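Long-range contacts in glycerate dehydrogenase (Bacillus sp. 5mfcol3.1, PDB 6P2I), which reduces acyclic imino acids, such as those made by a partner oxidase, with NADPH as its cofactor: residues L198-R202 against R229-I233; A250-L255 against V270-A276. All blocks are in the same frame, centred on the assembly; numbering follows the deposited sequence. Where two conformers were deposited one is given.

Interaction 1 of 2, residues L198-R202 against R229-I233. With NAP (NADP nicotinamide-adenine-dinucleotide phosphate), chain C.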
# COMPACT_ATOMS: atom_id res chain seq x y z
N LEU A 198 8.66 3.34 12.78
CA LEU A 198 9.37 4.37 13.55
C LEU A 198 8.83 5.75 13.20
O LEU A 198 8.69 6.09 12.02
CB LEU A 198 10.87 4.31 13.27
CG LEU A 198 11.62 3.16 13.95
CD1 LEU A 198 12.85 2.74 13.15
CD2 LEU A 198 12.02 3.55 15.37
N HIS A 199 8.56 6.56 14.23
CA HIS A 199 8.06 7.92 14.06
C HIS A 199 8.64 8.80 15.16
O HIS A 199 7.93 9.41 15.95
CB HIS A 199 6.53 7.91 14.05
CG HIS A 199 5.98 7.11 12.93
ND1 HIS A 199 6.07 7.52 11.61
CD2 HIS A 199 5.40 5.88 12.90
CE1 HIS A 199 5.54 6.60 10.83
NE2 HIS A 199 5.13 5.60 11.58
N ILE A 200 9.96 8.88 15.19
CA ILE A 200 10.70 9.48 16.30
C ILE A 200 11.83 10.33 15.74
O ILE A 200 12.42 9.98 14.71
CB ILE A 200 11.20 8.36 17.23
CG1 ILE A 200 11.76 8.90 18.54
CG2 ILE A 200 12.19 7.44 16.53
CD1 ILE A 200 12.22 7.80 19.46
N PRO A 201 12.12 11.48 16.34
CA PRO A 201 13.25 12.29 15.87
C PRO A 201 14.57 11.61 16.18
O PRO A 201 14.69 10.84 17.13
CB PRO A 201 13.09 13.59 16.66
CG PRO A 201 12.45 13.16 17.93
CD PRO A 201 11.46 12.10 17.51
N ARG A 202 15.57 11.93 15.36
CA ARG A 202 16.93 11.47 15.61
C ARG A 202 17.67 12.46 16.49
O ARG A 202 17.75 13.66 16.17
CB ARG A 202 17.67 11.27 14.29
CG ARG A 202 19.13 10.90 14.48
CD ARG A 202 19.96 11.46 13.35
NE ARG A 202 21.34 10.99 13.40
CZ ARG A 202 22.20 11.14 12.41
NH1 ARG A 202 21.82 11.75 11.29
NH2 ARG A 202 23.44 10.69 12.53
N ARG A 229 15.11 8.53 10.23
CA ARG A 229 16.52 8.40 9.92
C ARG A 229 16.96 6.94 9.99
O ARG A 229 16.50 6.18 10.84
CB ARG A 229 17.36 9.24 10.89
CG ARG A 229 17.34 10.73 10.59
CD ARG A 229 18.21 11.06 9.38
NE ARG A 229 18.80 12.40 9.49
CZ ARG A 229 19.80 12.82 8.73
NH1 ARG A 229 20.28 14.05 8.89
NH2 ARG A 229 20.32 12.02 7.82
N GLY A 230 17.86 6.56 9.07
CA GLY A 230 18.43 5.22 9.13
C GLY A 230 19.24 4.99 10.39
O GLY A 230 19.32 3.85 10.88
N ASN A 231 19.83 6.05 10.93
CA ASN A 231 20.66 6.01 12.13
C ASN A 231 19.90 5.60 13.39
O ASN A 231 20.54 5.38 14.42
CB ASN A 231 21.30 7.38 12.33
CG ASN A 231 21.74 8.00 11.03
OD1 ASN A 231 20.91 8.51 10.25
ND2 ASN A 231 23.03 7.94 10.76
N LEU A 232 18.57 5.53 13.34
CA LEU A 232 17.81 5.06 14.48
C LEU A 232 17.99 3.58 14.72
O LEU A 232 17.66 3.09 15.80
CB LEU A 232 16.32 5.36 14.29
CG LEU A 232 15.93 6.84 14.18
CD1 LEU A 232 14.48 6.96 13.85
CD2 LEU A 232 16.23 7.56 15.49
N ILE A 233 18.48 2.85 13.72
CA ILE A 233 18.59 1.39 13.76
C ILE A 233 20.06 1.01 13.71
O ILE A 233 20.85 1.68 13.04
CB ILE A 233 17.84 0.75 12.57
CG1 ILE A 233 16.41 1.30 12.47
CG2 ILE A 233 17.86 -0.77 12.69
CD1 ILE A 233 15.63 0.77 11.27
PA NAP C . 6.67 14.57 16.86
O1A NAP C . 7.69 15.42 17.59
O2A NAP C . 5.26 15.06 16.72
O5B NAP C . 6.61 13.15 17.58
C5B NAP C . 7.80 12.50 18.03
C4B NAP C . 7.37 11.30 18.87
O4B NAP C . 8.55 10.59 19.24
C3B NAP C . 6.67 11.71 20.17
O3B NAP C . 5.74 10.68 20.55
C2B NAP C . 7.80 11.72 21.17
O2B NAP C . 7.35 11.51 22.51
C1B NAP C . 8.58 10.52 20.67
N9A NAP C . 9.95 10.52 21.20
C8A NAP C . 10.84 11.53 21.17
N7A NAP C . 11.99 11.16 21.78
C5A NAP C . 11.82 9.90 22.22
C6A NAP C . 12.64 8.91 22.95
N6A NAP C . 13.90 9.22 23.34
N1A NAP C . 12.08 7.71 23.21
C2A NAP C . 10.82 7.40 22.82
N3A NAP C . 10.01 8.24 22.16
C4A NAP C . 10.47 9.49 21.84
O3 NAP C . 7.36 14.21 15.44
PN NAP C . 6.63 13.85 14.06
O1N NAP C . 6.05 15.09 13.43
O2N NAP C . 5.71 12.66 14.26
O5D NAP C . 7.90 13.42 13.17
C5D NAP C . 8.72 12.32 13.58
C4D NAP C . 9.92 12.18 12.65
O4D NAP C . 9.46 11.84 11.34
C3D NAP C . 10.70 13.47 12.42
O3D NAP C . 11.63 13.74 13.47
C2D NAP C . 11.37 13.20 11.08
O2D NAP C . 12.69 12.70 11.30
C1D NAP C . 10.49 12.13 10.41
N1N NAP C . 9.92 12.65 9.16
C2N NAP C . 10.14 11.97 8.01
C3N NAP C . 9.63 12.44 6.80
C7N NAP C . 9.91 11.68 5.52
O7N NAP C . 9.74 12.25 4.45
N7N NAP C . 10.39 10.44 5.57
C4N NAP C . 8.89 13.62 6.79
C5N NAP C . 8.68 14.31 7.99
C6N NAP C . 9.21 13.79 9.16
P2B NAP C . 6.84 12.70 23.47
O1X NAP C . 7.96 13.73 23.47
O2X NAP C . 5.59 13.23 22.83
O3X NAP C . 6.59 12.00 24.78
O HOH W 1 14.25 10.43 12.59
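One water, gripped by three groups, joins Ile200 to Arg229: it gives a hydrogen bond to Ile200 O at 2.8 Å, accepts one from Arg229 N and pairs with O2D of the nicotinamide ribose of NADP. No direct hydrogen bond links the segments. Asn231 and Arg202 stack, the amide lying over one face of the guanidinium, planes 10° apart and Asn231 CG 3.4 Å above it. Having CG trans to the backbone N (chi1 176°), Arg202 passes the aliphatic part of Arg229 to get there. The two guanidinium groups meet edge to face in the conformer described, Arg202 NH1 lying over the Arg229 plane, 3.4 Å from Arg229 CZ; Glu207 and Asp77 balance Arg202 and Arg229 respectively by salt bridges. With an alanine at Arg202, Asn231 would probably lose the flat surface it rests on and Glu207 its charged mate. Branched apolar residues suit the buried side, where Leu232 CD1 sits 3.6 Å from Ile200 CG2, while Ile200 CD1 packs on the adenine. The first segment runs from the end of strand 195-198 into a loop, with helix 152-163 against His199; the second, with a 3-10 turn at Gly230-Leu232, follows the adjacent parallel strand 223-226 and leads to helix 235-243.

Interaction 2 of 2, residues A250-L255 against V270-A276; sequences AGLDDL and VLTPGSA. With NAP (NADP nicotinamide-adenine-dinucleotide phosphate), chain C.
Backbone hydrogen bonds join Ala250-Leu252 to Val270-Leu271 as neighbouring parallel strands. Val270 N gives to Ala250 O at 2.9 Å, Leu252 N gives to Val270 O, and Thr272 N continues the ladder to Leu252 O just past the strand. Gly251 CA adds a CA-H...O contact to Val270 O, 3.3 Å away. A water donating to both Leu252 O and Thr272 O bridges the two segments where the regular pairing ends.

Between the segments, apolar side chains meet on the face of Leu252 and Leu271, where Leu271 CD2 rests 3.9 Å from Leu252 CB and approaches Leu255. Val270, on the other face, packs on Leu109 and Val113 of helix 99-114.

Side-chain bonds centre on the Asp253 carboxylate. Its CG stands opposite the backbone N (chi1 -166°), which carries the carboxylate across to Thr272 and the cofactor. Thr272 OG1 donates to Asp253 OD1 at 2.6 Å, approaching its anti side 17° out of the carboxylate plane; His105 is a second partner of this hydroxyl. Ala276 N makes weak bonds to both carboxylate oxygens, while Asp253 OD2 accepts NADP N7N at 3.0 Å, nearly straight at 168°. The small methyl of Ala276 fits beside that amide, 3.7 Å from NADP N7N. Next along the chain from Thr272, Pro273 is the centre of an inverse gamma turn, and Gly274, with a positive phi that favours glycine, brings its CA within 3.2 Å of Asp253 OD2.

The second subunit adds a hydrogen bond from Leu271 N to its Asp121, placing this edge strand at the dimer interface. The pattern is that of a Rossmann-type domain, whose parallel strands end at the cofactor; an aspartate holding the nicotinamide carboxamide is as in other D-2-hydroxyacid dehydrogenases.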
# COMPACT_ATOMS: atom_id res chain seq x y z
N ALA A 250 11.44 -5.44 5.26
CA ALA A 250 11.51 -4.08 5.75
C ALA A 250 11.21 -3.10 4.63
O ALA A 250 11.57 -3.33 3.47
CB ALA A 250 12.89 -3.76 6.34
N GLY A 251 10.54 -2.01 4.98
CA GLY A 251 10.31 -0.92 4.05
C GLY A 251 11.02 0.30 4.58
O GLY A 251 10.71 0.78 5.68
N LEU A 252 12.00 0.81 3.83
CA LEU A 252 12.92 1.81 4.37
C LEU A 252 12.98 3.03 3.46
O LEU A 252 13.41 2.92 2.30
CB LEU A 252 14.31 1.21 4.55
CG LEU A 252 14.36 -0.12 5.32
CD1 LEU A 252 15.75 -0.71 5.27
CD2 LEU A 252 13.89 0.07 6.77
N ASP A 253 12.61 4.19 4.00
CA ASP A 253 12.66 5.46 3.29
C ASP A 253 13.98 6.18 3.51
O ASP A 253 14.18 7.25 2.94
CB ASP A 253 11.48 6.35 3.72
CG ASP A 253 11.26 7.56 2.79
OD1 ASP A 253 11.19 7.38 1.56
OD2 ASP A 253 11.17 8.69 3.29
N ASP A 254 14.87 5.62 4.34
CA ASP A 254 16.21 6.17 4.54
C ASP A 254 17.15 5.03 4.89
O ASP A 254 16.74 4.02 5.47
CB ASP A 254 16.22 7.23 5.65
CG ASP A 254 17.52 8.03 5.69
OD1 ASP A 254 17.91 8.60 4.65
OD2 ASP A 254 18.17 8.09 6.76
N LEU A 255 18.41 5.18 4.49
CA LEU A 255 19.50 4.32 4.95
C LEU A 255 20.62 5.23 5.42
O LEU A 255 20.70 6.39 5.01
CB LEU A 255 20.03 3.40 3.84
CG LEU A 255 19.06 2.46 3.14
CD1 LEU A 255 19.83 1.78 2.03
CD2 LEU A 255 18.51 1.45 4.11
N VAL A 270 11.96 -3.08 0.61
CA VAL A 270 11.46 -2.11 -0.35
C VAL A 270 12.04 -0.76 0.07
O VAL A 270 11.90 -0.36 1.23
CB VAL A 270 9.92 -2.08 -0.37
CG1 VAL A 270 9.40 -0.98 -1.27
CG2 VAL A 270 9.39 -3.45 -0.80
N LEU A 271 12.71 -0.09 -0.86
CA LEU A 271 13.42 1.15 -0.57
C LEU A 271 12.77 2.31 -1.30
O LEU A 271 12.41 2.20 -2.47
CB LEU A 271 14.88 1.03 -1.00
CG LEU A 271 15.62 -0.16 -0.41
CD1 LEU A 271 16.99 -0.28 -1.03
CD2 LEU A 271 15.71 -0.00 1.11
N THR A 272 12.62 3.44 -0.60
CA THR A 272 12.24 4.67 -1.27
C THR A 272 13.24 5.77 -0.93
O THR A 272 13.81 5.79 0.17
CB THR A 272 10.80 5.09 -0.89
OG1 THR A 272 10.62 5.10 0.53
CG2 THR A 272 9.79 4.07 -1.49
N PRO A 273 13.52 6.68 -1.87
CA PRO A 273 14.63 7.64 -1.68
C PRO A 273 14.23 8.89 -0.91
O PRO A 273 14.36 10.03 -1.39
CB PRO A 273 15.04 7.96 -3.13
CG PRO A 273 13.71 7.91 -3.89
CD PRO A 273 12.93 6.76 -3.22
N GLY A 274 13.76 8.70 0.32
CA GLY A 274 13.28 9.81 1.11
C GLY A 274 12.04 10.49 0.55
O GLY A 274 11.80 11.66 0.85
N SER A 275 11.25 9.79 -0.26
CA SER A 275 10.13 10.40 -0.97
C SER A 275 8.81 10.32 -0.20
O SER A 275 7.77 10.72 -0.73
CB SER A 275 9.97 9.73 -2.34
OG SER A 275 9.88 8.32 -2.20
N ALA A 276 8.83 9.83 1.05
CA ALA A 276 7.60 9.61 1.82
C ALA A 276 6.76 10.88 1.92
O ALA A 276 5.52 10.82 1.90
CB ALA A 276 7.94 9.10 3.21
PA NAP C . 6.67 14.57 16.86
O1A NAP C . 7.69 15.42 17.59
O2A NAP C . 5.26 15.06 16.72
O5B NAP C . 6.61 13.15 17.58
C5B NAP C . 7.80 12.50 18.03
C4B NAP C . 7.37 11.30 18.87
O4B NAP C . 8.55 10.59 19.24
C3B NAP C . 6.67 11.71 20.17
O3B NAP C . 5.74 10.68 20.55
C2B NAP C . 7.80 11.72 21.17
O2B NAP C . 7.35 11.51 22.51
C1B NAP C . 8.58 10.52 20.67
N9A NAP C . 9.95 10.52 21.20
C8A NAP C . 10.84 11.53 21.17
N7A NAP C . 11.99 11.16 21.78
C5A NAP C . 11.82 9.90 22.22
C6A NAP C . 12.64 8.91 22.95
N6A NAP C . 13.90 9.22 23.34
N1A NAP C . 12.08 7.71 23.21
C2A NAP C . 10.82 7.40 22.82
N3A NAP C . 10.01 8.24 22.16
C4A NAP C . 10.47 9.49 21.84
O3 NAP C . 7.36 14.21 15.44
PN NAP C . 6.63 13.85 14.06
O1N NAP C . 6.05 15.09 13.43
O2N NAP C . 5.71 12.66 14.26
O5D NAP C . 7.90 13.42 13.17
C5D NAP C . 8.72 12.32 13.58
C4D NAP C . 9.92 12.18 12.65
O4D NAP C . 9.46 11.84 11.34
C3D NAP C . 10.70 13.47 12.42
O3D NAP C . 11.63 13.74 13.47
C2D NAP C . 11.37 13.20 11.08
O2D NAP C . 12.69 12.70 11.30
C1D NAP C . 10.49 12.13 10.41
N1N NAP C . 9.92 12.65 9.16
C2N NAP C . 10.14 11.97 8.01
C3N NAP C . 9.63 12.44 6.80
C7N NAP C . 9.91 11.68 5.52
O7N NAP C . 9.74 12.25 4.45
N7N NAP C . 10.39 10.44 5.57
C4N NAP C . 8.89 13.62 6.79
C5N NAP C . 8.68 14.31 7.99
C6N NAP C . 9.21 13.79 9.16
P2B NAP C . 6.84 12.70 23.47
O1X NAP C . 7.96 13.73 23.47
O2X NAP C . 5.59 13.23 22.83
O3X NAP C . 6.59 12.00 24.78
O HOH W 2 15.75 4.10 1.19

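Overall arrangement
Interactions 1 and 2 follow one another along the chain and build two parts of the same NADP site, their centres about 12 Å apart. The segments lie at or just beyond the C-terminal ends of strands 195-198, 223-226, 249-252 and 269-271, neighbours in this order. Interaction 1 meets the cofactor from the adenine to the nicotinamide ribose, interaction 2 at the nicotinamide carboxamide. They are tied directly where Gly230 N of 229-233 probably donates to Asp254 OD2 of 250-255 at 2.8 Å. Both also border the substrate side: the side chains of Arg229 and Asp253 each lie about 7 Å from a bound D-arginine, and Arg229 belongs to its pocket.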